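Local structure of malonyl CoA-acyl carrier protein transacylase (Staphylococcus aureus, 3IM9) at residues A[98-103]-A[234-239]; A[135-140]-A[172-177]; A[161-166]-A[206-211]; A[210-215]-A[256-261]. The protein catalyses the transfer of the malonyl group from malonyl-CoA to holo-acyl carrier protein, supplying malonyl-ACP for bacterial fatty acid biosynthesis. All coordinates share one frame; numbering follows the deposited sequence.

Contact 1. Residues A[98-103]-A[234-239]; sequences LGEYSS and VVQNVN. With CA (calcium ion), chain B.
Directly after the probable nucleophile elbow, whose GxSxG pattern ends at Gly99 and carries the likely active-site Ser97, Glu100 reaches from the first turn of the helix to Gln236 and Asn237, in segment 234-239, which begins on strand 234-235. Glu100 CG stands anti to the backbone N (chi1 -171°), and the extended chain beyond it carries the carboxylate to the other segment. Its two oxygens divide the work. Glu100 OE1 accepts a hydrogen bond from Asn237 N (2.8 Å), on the syn side and 19° out of the carboxylate plane. Glu100 OE2 accepts one from Gln236 NE2 (2.9 Å), nearly in line with its own C-O bond, and the amide is turned 57° against the carboxylate. One water donates to Glu100 OE2 and accepts from Val238 N; a second lies 2.9 Å from Glu100 OE1. These partners satisfy a buried acid and would be consistent with its being ionised. Glutamate suits the position because it is long enough to span the gap and can accept through both oxygens. Farther along, Ser103 CB packs at 4.0 Å on Val234 CG1, a small residue beside a branched one, while Ser103 OG turns to Thr93. Tyr101 leaves the same helix on another side, its OH 2.7 Å from the calcium ion that Met253 O and Gln256 OE1 also bind. Helix 246-256 lies against Glu100 and Gln236, and its Asn252 holds Gln236 OE1; helices 67-84 and 112-128 pack on the remaining side chains of 98-103, and helix 263-272 covers Val235.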
# COMPACT_ATOMS: atom_id res chain seq x y z
N LEU A 98 -0.92 2.99 0.67
CA LEU A 98 -1.94 3.45 -0.27
C LEU A 98 -2.86 2.26 -0.67
O LEU A 98 -4.08 2.43 -0.88
CB LEU A 98 -1.19 4.05 -1.48
CG LEU A 98 -2.10 4.54 -2.65
CD1 LEU A 98 -2.60 3.38 -3.58
CD2 LEU A 98 -3.24 5.46 -2.17
N GLY A 99 -2.26 1.11 -0.92
CA GLY A 99 -3.02 -0.04 -1.38
C GLY A 99 -4.23 -0.39 -0.52
O GLY A 99 -5.16 -1.02 -1.02
N GLU A 100 -4.19 -0.01 0.78
CA GLU A 100 -5.34 -0.32 1.63
C GLU A 100 -6.56 0.40 1.09
O GLU A 100 -7.68 -0.11 1.29
CB GLU A 100 -5.00 0.10 3.08
CG GLU A 100 -6.08 -0.39 4.13
CD GLU A 100 -5.48 -0.57 5.48
OE1 GLU A 100 -4.36 -1.12 5.57
OE2 GLU A 100 -6.16 -0.17 6.45
N TYR A 101 -6.39 1.57 0.47
CA TYR A 101 -7.55 2.30 -0.13
C TYR A 101 -8.11 1.51 -1.29
O TYR A 101 -9.34 1.55 -1.53
CB TYR A 101 -7.18 3.72 -0.45
CG TYR A 101 -6.98 4.51 0.80
CD1 TYR A 101 -5.72 4.61 1.43
CD2 TYR A 101 -8.07 5.19 1.37
CE1 TYR A 101 -5.52 5.33 2.63
CE2 TYR A 101 -7.91 5.89 2.58
CZ TYR A 101 -6.66 5.95 3.18
OH TYR A 101 -6.57 6.65 4.37
N SER A 102 -7.29 0.85 -2.09
CA SER A 102 -7.81 0.01 -3.13
C SER A 102 -8.62 -1.13 -2.51
O SER A 102 -9.63 -1.52 -3.08
CB SER A 102 -6.63 -0.54 -3.92
OG SER A 102 -5.94 0.57 -4.55
N SER A 103 -8.17 -1.65 -1.37
CA SER A 103 -8.97 -2.69 -0.66
C SER A 103 -10.32 -2.08 -0.27
O SER A 103 -11.35 -2.83 -0.30
CB SER A 103 -8.17 -3.16 0.57
OG SER A 103 -7.11 -4.00 0.23
N VAL A 234 -11.23 -6.50 5.47
CA VAL A 234 -10.03 -5.75 5.00
C VAL A 234 -9.02 -6.00 6.13
O VAL A 234 -9.29 -5.58 7.31
CB VAL A 234 -10.34 -4.30 4.85
CG1 VAL A 234 -9.04 -3.55 4.44
CG2 VAL A 234 -11.49 -4.03 3.85
N VAL A 235 -7.89 -6.63 5.84
CA VAL A 235 -6.85 -6.84 6.87
C VAL A 235 -6.05 -5.55 6.92
O VAL A 235 -5.35 -5.23 5.97
CB VAL A 235 -6.00 -8.04 6.59
CG1 VAL A 235 -4.97 -8.29 7.73
CG2 VAL A 235 -6.94 -9.28 6.52
N GLN A 236 -6.19 -4.78 7.99
CA GLN A 236 -5.65 -3.42 8.04
C GLN A 236 -4.18 -3.39 8.42
O GLN A 236 -3.68 -4.23 9.21
CB GLN A 236 -6.47 -2.50 8.95
CG GLN A 236 -7.87 -2.40 8.37
CD GLN A 236 -8.61 -1.16 8.90
OE1 GLN A 236 -9.29 -1.22 9.96
NE2 GLN A 236 -8.50 -0.04 8.21
N ASN A 237 -3.45 -2.42 7.82
CA ASN A 237 -2.04 -2.31 8.05
C ASN A 237 -1.67 -2.04 9.52
O ASN A 237 -0.57 -2.42 9.94
CB ASN A 237 -1.47 -1.13 7.20
CG ASN A 237 -1.35 -1.41 5.73
OD1 ASN A 237 -1.50 -2.56 5.21
ND2 ASN A 237 -1.11 -0.33 5.03
N VAL A 238 -2.53 -1.30 10.23
CA VAL A 238 -2.17 -0.82 11.62
C VAL A 238 -2.11 -2.02 12.55
O VAL A 238 -1.24 -2.11 13.38
CB VAL A 238 -3.16 0.25 12.14
CG1 VAL A 238 -3.07 1.47 11.40
CG2 VAL A 238 -4.59 -0.13 12.08
N ASN A 239 -3.07 -2.97 12.39
CA ASN A 239 -3.23 -4.06 13.42
C ASN A 239 -3.19 -5.45 12.89
O ASN A 239 -3.20 -6.41 13.67
CB ASN A 239 -4.59 -3.81 14.20
CG ASN A 239 -5.84 -4.00 13.30
OD1 ASN A 239 -5.73 -4.11 12.07
ND2 ASN A 239 -7.07 -4.10 13.91
CA CA B . -4.24 6.39 5.69
O HOH W 1 -4.70 0.50 8.76
O HOH W 2 -4.80 -3.49 3.96

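Contact 2. Residues A[135-140]-A[172-177]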
# COMPACT_ATOMS: atom_id res chain seq x y z
N GLY A 135 12.70 14.83 7.17
CA GLY A 135 12.40 13.38 7.44
C GLY A 135 12.59 12.57 6.21
O GLY A 135 12.48 13.06 5.04
N SER A 136 12.91 11.31 6.44
CA SER A 136 13.12 10.45 5.28
C SER A 136 12.86 8.98 5.66
O SER A 136 12.37 8.69 6.76
CB SER A 136 14.59 10.65 4.85
OG SER A 136 14.80 10.01 3.57
N MET A 137 13.20 8.06 4.72
CA MET A 137 12.96 6.58 4.93
C MET A 137 14.13 5.88 4.31
O MET A 137 14.77 6.38 3.38
CB MET A 137 11.65 6.08 4.33
CG MET A 137 10.40 6.85 4.88
SD MET A 137 8.96 6.24 4.03
CE MET A 137 8.57 4.82 5.05
N ALA A 138 14.40 4.65 4.83
CA ALA A 138 15.42 3.83 4.18
C ALA A 138 15.03 2.37 4.32
O ALA A 138 14.52 1.94 5.34
CB ALA A 138 16.80 4.04 4.88
N ALA A 139 15.37 1.60 3.28
CA ALA A 139 15.12 0.14 3.38
C ALA A 139 16.35 -0.54 3.99
O ALA A 139 17.45 -0.43 3.47
CB ALA A 139 14.85 -0.40 1.96
N VAL A 140 16.09 -1.28 5.06
CA VAL A 140 17.20 -2.07 5.69
C VAL A 140 17.01 -3.52 5.20
O VAL A 140 15.93 -4.13 5.44
CB VAL A 140 17.12 -1.99 7.20
CG1 VAL A 140 18.25 -2.85 7.80
CG2 VAL A 140 17.14 -0.53 7.70
N GLN A 172 13.49 -7.53 4.89
CA GLN A 172 13.23 -6.22 4.26
C GLN A 172 12.34 -5.42 5.22
O GLN A 172 11.13 -5.66 5.34
CB GLN A 172 12.55 -6.38 2.92
CG GLN A 172 12.29 -4.96 2.26
CD GLN A 172 11.54 -5.08 0.96
OE1 GLN A 172 11.97 -5.85 0.02
NE2 GLN A 172 10.52 -4.33 0.82
N ILE A 173 12.95 -4.43 5.92
CA ILE A 173 12.26 -3.57 6.89
C ILE A 173 12.60 -2.15 6.50
O ILE A 173 13.76 -1.80 6.50
CB ILE A 173 12.72 -3.83 8.37
CG1 ILE A 173 12.53 -5.35 8.78
CG2 ILE A 173 11.95 -2.90 9.32
CD1 ILE A 173 11.18 -5.91 8.60
N VAL A 174 11.57 -1.36 6.16
CA VAL A 174 11.84 0.05 5.89
C VAL A 174 11.68 0.78 7.18
O VAL A 174 10.72 0.56 7.89
CB VAL A 174 10.80 0.58 4.84
CG1 VAL A 174 11.13 2.05 4.48
CG2 VAL A 174 10.82 -0.23 3.54
N VAL A 175 12.67 1.66 7.45
CA VAL A 175 12.63 2.47 8.65
C VAL A 175 12.37 3.95 8.25
O VAL A 175 12.53 4.33 7.07
CB VAL A 175 13.91 2.41 9.46
CG1 VAL A 175 14.13 0.89 9.91
CG2 VAL A 175 15.13 2.88 8.65
N SER A 176 11.89 4.74 9.21
CA SER A 176 11.48 6.11 8.90
C SER A 176 11.71 7.03 10.07
O SER A 176 11.61 6.62 11.23
CB SER A 176 9.98 6.06 8.58
OG SER A 176 9.51 7.31 8.22
N GLY A 177 12.00 8.30 9.78
CA GLY A 177 12.13 9.25 10.91
C GLY A 177 12.98 10.43 10.50
O GLY A 177 13.02 10.84 9.31
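Strands 135-140 and 172-176 run antiparallel, and from Ser136 opposite Gly177 to Val140 opposite Ile173 the backbones are tightly joined. Three hydrogen-bonded pairs, Ser136 with Gly177, Ala138 with Val175 and Val140 with Ile173, each exchange two N-H...O bonds; the bond from Val175 N to Ala138 O is 2.8 Å long. At the non-hydrogen-bonded pairs the chains come closer still, with Ala139 CA and Val174 CA 4.1 Å apart, and CA-H...O contacts such as Met137 CA to Val175 O (3.1 Å) fill the seam. Gly177 adopts backbone angles (phi 157°, psi -153°) at which a CB would press on the preceding carbonyl, so glycine fits this corner.

The side chains lie more loosely. On the face of Met137, Ala139, Val174 and Ser176, the methionine bends at chi3 (86°) and brings CE to 3.8 Å from Val174 CG1; Ser176 OG is held by Phe206 O. On the other face Val140 CG2 meets Val175 CG1 at 4.0 Å, but Ala138 CB comes no nearer to Val175 CG2 than 4.3 Å, and the end of Ile173 leads away from strand 135-140. Gln172, the one partly exposed residue here, points away from the partner strand. Short branched and alanine side chains suit a sheet buried on both sides: helices 145-155 and 179-188 cover the Val140 and Val175 face, while Met137 approaches the active-site region. Strand order 196-199, 135-141, 172-176, 162-169, with these two helices, gives the beta-alpha-beta-beta-alpha-beta topology of the ferredoxin-like subdomain of FabD-type acyltransferases.

Contact 3. Residues A[161-166]-A[206-211]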
# COMPACT_ATOMS: atom_id res chain seq x y z
N ILE A 161 14.22 10.72 16.10
CA ILE A 161 13.74 9.34 16.13
C ILE A 161 13.85 8.68 14.76
O ILE A 161 13.77 9.33 13.70
CB ILE A 161 12.29 9.23 16.62
CG1 ILE A 161 11.39 9.88 15.63
CG2 ILE A 161 12.16 9.83 18.09
CD1 ILE A 161 10.00 9.47 15.81
N ILE A 162 14.05 7.36 14.81
CA ILE A 162 13.94 6.51 13.61
C ILE A 162 13.20 5.26 14.06
O ILE A 162 13.47 4.73 15.16
CB ILE A 162 15.33 6.26 13.06
CG1 ILE A 162 15.32 5.40 11.86
CG2 ILE A 162 16.25 5.69 14.09
CD1 ILE A 162 16.74 5.29 11.15
N GLU A 163 12.25 4.76 13.27
CA GLU A 163 11.38 3.67 13.73
C GLU A 163 11.15 2.71 12.57
O GLU A 163 11.08 3.14 11.41
CB GLU A 163 9.97 4.24 14.05
CG GLU A 163 9.94 5.13 15.26
CD GLU A 163 8.69 6.01 15.35
OE1 GLU A 163 8.54 6.70 16.36
OE2 GLU A 163 7.85 6.01 14.47
N PRO A 164 10.88 1.43 12.83
CA PRO A 164 10.43 0.52 11.74
C PRO A 164 9.11 1.07 11.26
O PRO A 164 8.21 1.47 12.07
CB PRO A 164 10.24 -0.83 12.49
CG PRO A 164 11.31 -0.79 13.65
CD PRO A 164 11.11 0.70 14.12
N ALA A 165 9.00 1.12 9.94
CA ALA A 165 7.84 1.71 9.27
C ALA A 165 7.10 0.69 8.41
O ALA A 165 5.90 0.48 8.60
CB ALA A 165 8.27 2.90 8.43
N ASN A 166 7.80 0.06 7.47
CA ASN A 166 7.11 -0.88 6.61
C ASN A 166 7.77 -2.21 6.90
O ASN A 166 8.94 -2.44 6.63
CB ASN A 166 7.23 -0.54 5.08
CG ASN A 166 6.71 0.78 4.64
OD1 ASN A 166 7.09 1.22 3.50
ND2 ASN A 166 5.84 1.38 5.31
N PHE A 206 7.43 8.99 6.43
CA PHE A 206 6.11 8.32 6.38
C PHE A 206 6.04 7.09 7.28
O PHE A 206 7.06 6.39 7.52
CB PHE A 206 5.71 7.95 4.93
CG PHE A 206 5.79 9.14 3.96
CD1 PHE A 206 5.46 10.44 4.39
CD2 PHE A 206 6.20 8.91 2.65
CE1 PHE A 206 5.57 11.56 3.48
CE2 PHE A 206 6.25 10.00 1.74
CZ PHE A 206 5.96 11.30 2.19
N HIS A 207 4.86 6.84 7.80
CA HIS A 207 4.60 5.69 8.70
C HIS A 207 5.51 5.70 9.93
O HIS A 207 5.79 4.66 10.53
CB HIS A 207 4.69 4.32 7.95
CG HIS A 207 3.60 4.20 6.97
ND1 HIS A 207 2.26 4.09 7.38
CD2 HIS A 207 3.60 4.30 5.63
CE1 HIS A 207 1.51 4.00 6.27
NE2 HIS A 207 2.30 4.15 5.21
N SER A 208 5.91 6.89 10.34
CA SER A 208 6.57 7.09 11.67
C SER A 208 5.65 7.99 12.50
O SER A 208 4.71 8.69 12.00
CB SER A 208 7.94 7.76 11.47
OG SER A 208 7.77 9.20 11.33
N SER A 209 5.89 7.98 13.80
CA SER A 209 5.12 8.82 14.76
C SER A 209 5.17 10.34 14.42
O SER A 209 4.24 11.10 14.78
CB SER A 209 5.63 8.52 16.19
OG SER A 209 7.00 8.90 16.27
N LEU A 210 6.19 10.77 13.63
CA LEU A 210 6.22 12.15 13.19
C LEU A 210 5.01 12.54 12.32
O LEU A 210 4.65 13.71 12.31
CB LEU A 210 7.51 12.47 12.42
CG LEU A 210 8.85 12.27 13.25
CD1 LEU A 210 10.01 12.44 12.35
CD2 LEU A 210 8.80 13.37 14.35
N MET A 211 4.36 11.55 11.65
CA MET A 211 3.25 11.89 10.77
C MET A 211 1.97 12.25 11.55
O MET A 211 0.96 12.59 10.94
CB MET A 211 2.98 10.74 9.81
CG MET A 211 4.22 10.45 8.86
SD MET A 211 4.77 11.93 7.97
CE MET A 211 3.28 12.30 6.90
O HOH W 3 6.43 3.71 13.16
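The amide of Asn166 and the imidazole of His207 meet obliquely, their planes 66° apart, with Asn166 ND2 3.7 Å from His207 CD2. Nearby, the Phe206 ring has Met211 SD in its plane at the edge. Ala165 and Asn166 form a classic beta bulge opposite Val174, and Ser208 makes an ST turn, its OG accepting from Leu210 N at 3.2 Å and also hydrogen-bonded to Pro205 O. His207, probably the active-site base as in related enzymes, directs NE2 to Ser97 OG; its CB rests 3.9 Å from Ala165 CB, a small residue that lets the loop come close to the strand. At the other end Ile161 CD1 packs 4.0 Å from Leu210 CG, the two side chains lying alongside and running opposite ways. Between these ends Glu163 does the polar work. CG stands anti to the carbonyl carbon (chi1 -69°), and the extended chain beyond it carries the carboxylate across to the start of the 3-10 segment. Both oxygens are met on their syn sides by one residue, a grip that fixes the rotation of the carboxylate: Ser209 N donates to Glu163 OE2 at 2.9 Å, and Ser209 OG donates to Glu163 OE1 at 2.7 Å.

Contact 4. Residues A[210-215]-A[256-261]; sequences LMKVIE and QLYSPV. With CA (calcium ion), chain B.
Beside Leu257, which packs on Met211 and Ile214, the side-chain oxygen of Gln256 is gripped twice: OE1 binds the calcium ion at 2.6 Å and accepts a hydrogen bond from Arg122 NH2. NE2 of the same amide donates to Ser97 O, so glutamine, an acceptor and a donor on one flat group, ties the metal site to the probable nucleophile. Gln256 opens a type I beta turn that runs to Ser259, whose O accepts from ND1 of the likely active-site His207. The middle residues of the turn face segment 210-215. Leu257 O lies 3.3 Å from Met211 CB, and Leu257 CD1 meets Ile214 CD1 at 4.1 Å, the two side chains crossing at about a right angle on the buried side, where Ile214 touches Leu125 and Met126.

Tyr258 carries the outer part. Its CG sits between the backbone N and the carbonyl carbon (chi1 54°), and Lys212 lies over one face of the ring, its CG 3.9 Å from the Tyr258 centroid and 21° off the normal: a CH-pi contact. Extended beyond CG, the lysine runs on toward the CD2 side of the ring, Lys212 CE 3.6 Å from Tyr258 CD2. Glu215 brings its carboxylate obliquely to the CE1 and OH end, Glu215 OE1 3.8 Å from Tyr258 OH. Lysine suits this outer edge because its methylenes can lie over the ring. With no hydrogen bond between the segments, the join rests on shape, dispersion and CH-pi attraction, whereas the polar groups of Gln256 and Ser259 O turn to the calcium ion, Arg122, Ser97 and His207.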
# COMPACT_ATOMS: atom_id res chain seq x y z
N LEU A 210 6.19 10.77 13.63
CA LEU A 210 6.22 12.15 13.19
C LEU A 210 5.01 12.54 12.32
O LEU A 210 4.65 13.71 12.31
CB LEU A 210 7.51 12.47 12.42
CG LEU A 210 8.85 12.27 13.25
CD1 LEU A 210 10.01 12.44 12.35
CD2 LEU A 210 8.80 13.37 14.35
N MET A 211 4.36 11.55 11.65
CA MET A 211 3.25 11.89 10.77
C MET A 211 1.97 12.25 11.55
O MET A 211 0.96 12.59 10.94
CB MET A 211 2.98 10.74 9.81
CG MET A 211 4.22 10.45 8.86
SD MET A 211 4.77 11.93 7.97
CE MET A 211 3.28 12.30 6.90
N LYS A 212 2.04 12.20 12.90
CA LYS A 212 0.86 12.73 13.65
C LYS A 212 0.56 14.16 13.29
O LYS A 212 -0.60 14.62 13.45
CB LYS A 212 1.14 12.59 15.14
CG LYS A 212 0.97 11.17 15.53
CD LYS A 212 1.46 10.96 16.99
CE LYS A 212 1.49 9.45 17.43
NZ LYS A 212 1.98 9.22 18.86
N VAL A 213 1.50 14.91 12.72
CA VAL A 213 1.28 16.32 12.33
C VAL A 213 0.15 16.49 11.32
O VAL A 213 -0.38 17.62 11.22
CB VAL A 213 2.56 17.07 11.82
CG1 VAL A 213 3.58 17.16 12.94
CG2 VAL A 213 3.10 16.43 10.54
N ILE A 214 -0.19 15.43 10.57
CA ILE A 214 -1.26 15.57 9.55
C ILE A 214 -2.55 14.85 9.94
O ILE A 214 -3.51 14.86 9.16
CB ILE A 214 -0.81 15.07 8.14
CG1 ILE A 214 -0.48 13.58 8.14
CG2 ILE A 214 0.34 15.99 7.60
CD1 ILE A 214 -0.41 12.98 6.66
N GLU A 215 -2.58 14.28 11.13
CA GLU A 215 -3.76 13.52 11.61
C GLU A 215 -5.01 14.39 11.58
O GLU A 215 -6.07 13.98 11.05
CB GLU A 215 -3.52 13.01 13.08
CG GLU A 215 -4.75 12.45 13.72
CD GLU A 215 -4.44 11.80 15.07
OE1 GLU A 215 -5.26 10.99 15.51
OE2 GLU A 215 -3.37 12.11 15.66
N GLN A 256 -3.20 4.68 10.50
CA GLN A 256 -2.29 4.09 9.51
C GLN A 256 -1.18 5.11 9.14
O GLN A 256 -0.02 4.72 8.90
CB GLN A 256 -3.07 3.73 8.25
CG GLN A 256 -2.26 2.83 7.28
CD GLN A 256 -2.64 3.10 5.82
OE1 GLN A 256 -2.80 4.24 5.40
NE2 GLN A 256 -2.77 2.04 5.06
N LEU A 257 -1.52 6.38 9.16
CA LEU A 257 -0.56 7.45 8.76
C LEU A 257 0.69 7.40 9.59
O LEU A 257 1.76 7.73 9.01
CB LEU A 257 -1.19 8.84 8.85
CG LEU A 257 -2.46 9.05 7.95
CD1 LEU A 257 -3.09 10.36 8.33
CD2 LEU A 257 -2.03 9.08 6.45
N TYR A 258 0.54 7.13 10.87
CA TYR A 258 1.68 7.32 11.76
C TYR A 258 2.11 6.05 12.41
O TYR A 258 2.84 6.05 13.46
CB TYR A 258 1.42 8.44 12.80
CG TYR A 258 0.14 8.26 13.60
CD1 TYR A 258 -1.03 8.94 13.18
CD2 TYR A 258 0.11 7.45 14.71
CE1 TYR A 258 -2.19 8.80 13.92
CE2 TYR A 258 -1.05 7.29 15.44
CZ TYR A 258 -2.17 7.96 15.02
OH TYR A 258 -3.31 7.74 15.87
N SER A 259 1.63 4.93 11.90
CA SER A 259 1.91 3.60 12.44
C SER A 259 2.62 2.75 11.40
O SER A 259 2.40 2.95 10.19
CB SER A 259 0.58 2.92 12.81
OG SER A 259 -0.11 3.75 13.77
N PRO A 260 3.40 1.77 11.81
CA PRO A 260 4.09 0.88 10.86
C PRO A 260 3.07 0.04 10.07
O PRO A 260 1.99 -0.31 10.59
CB PRO A 260 4.97 -0.04 11.73
CG PRO A 260 4.74 0.44 13.13
CD PRO A 260 3.75 1.52 13.22
N VAL A 261 3.42 -0.26 8.81
CA VAL A 261 2.63 -1.18 7.96
C VAL A 261 2.99 -2.57 8.31
O VAL A 261 4.13 -3.01 8.07
CB VAL A 261 2.92 -0.86 6.47
CG1 VAL A 261 2.19 -1.88 5.58
CG2 VAL A 261 2.40 0.56 6.11
CA CA B . -4.24 6.39 5.69

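Contacts 1 and 2 are buried, contacts 3 and 4 only partly so, and contact 4 carries the most exposed side chains. Contact 2 is backbone pairing within the ferredoxin-like subdomain; contact 3 extends it, because strand 162-169 neighbours strand 172-176 in the same sheet. Contacts 3 and 4 share Leu210 and Met211, their centres about 7 Å apart. Contacts 1 and 4 supply different ligands of one calcium ion and touch where Val238 packs on Gln256. Carboxylates bridge contacts 1 and 3 to backbone N-H groups, whereas contact 4 is apolar and aromatic. Contacts 1, 3 and 4 converge on the probable active-site pair; contact 2 approaches it through the Met137 side chain, about 5 Å from that of His207.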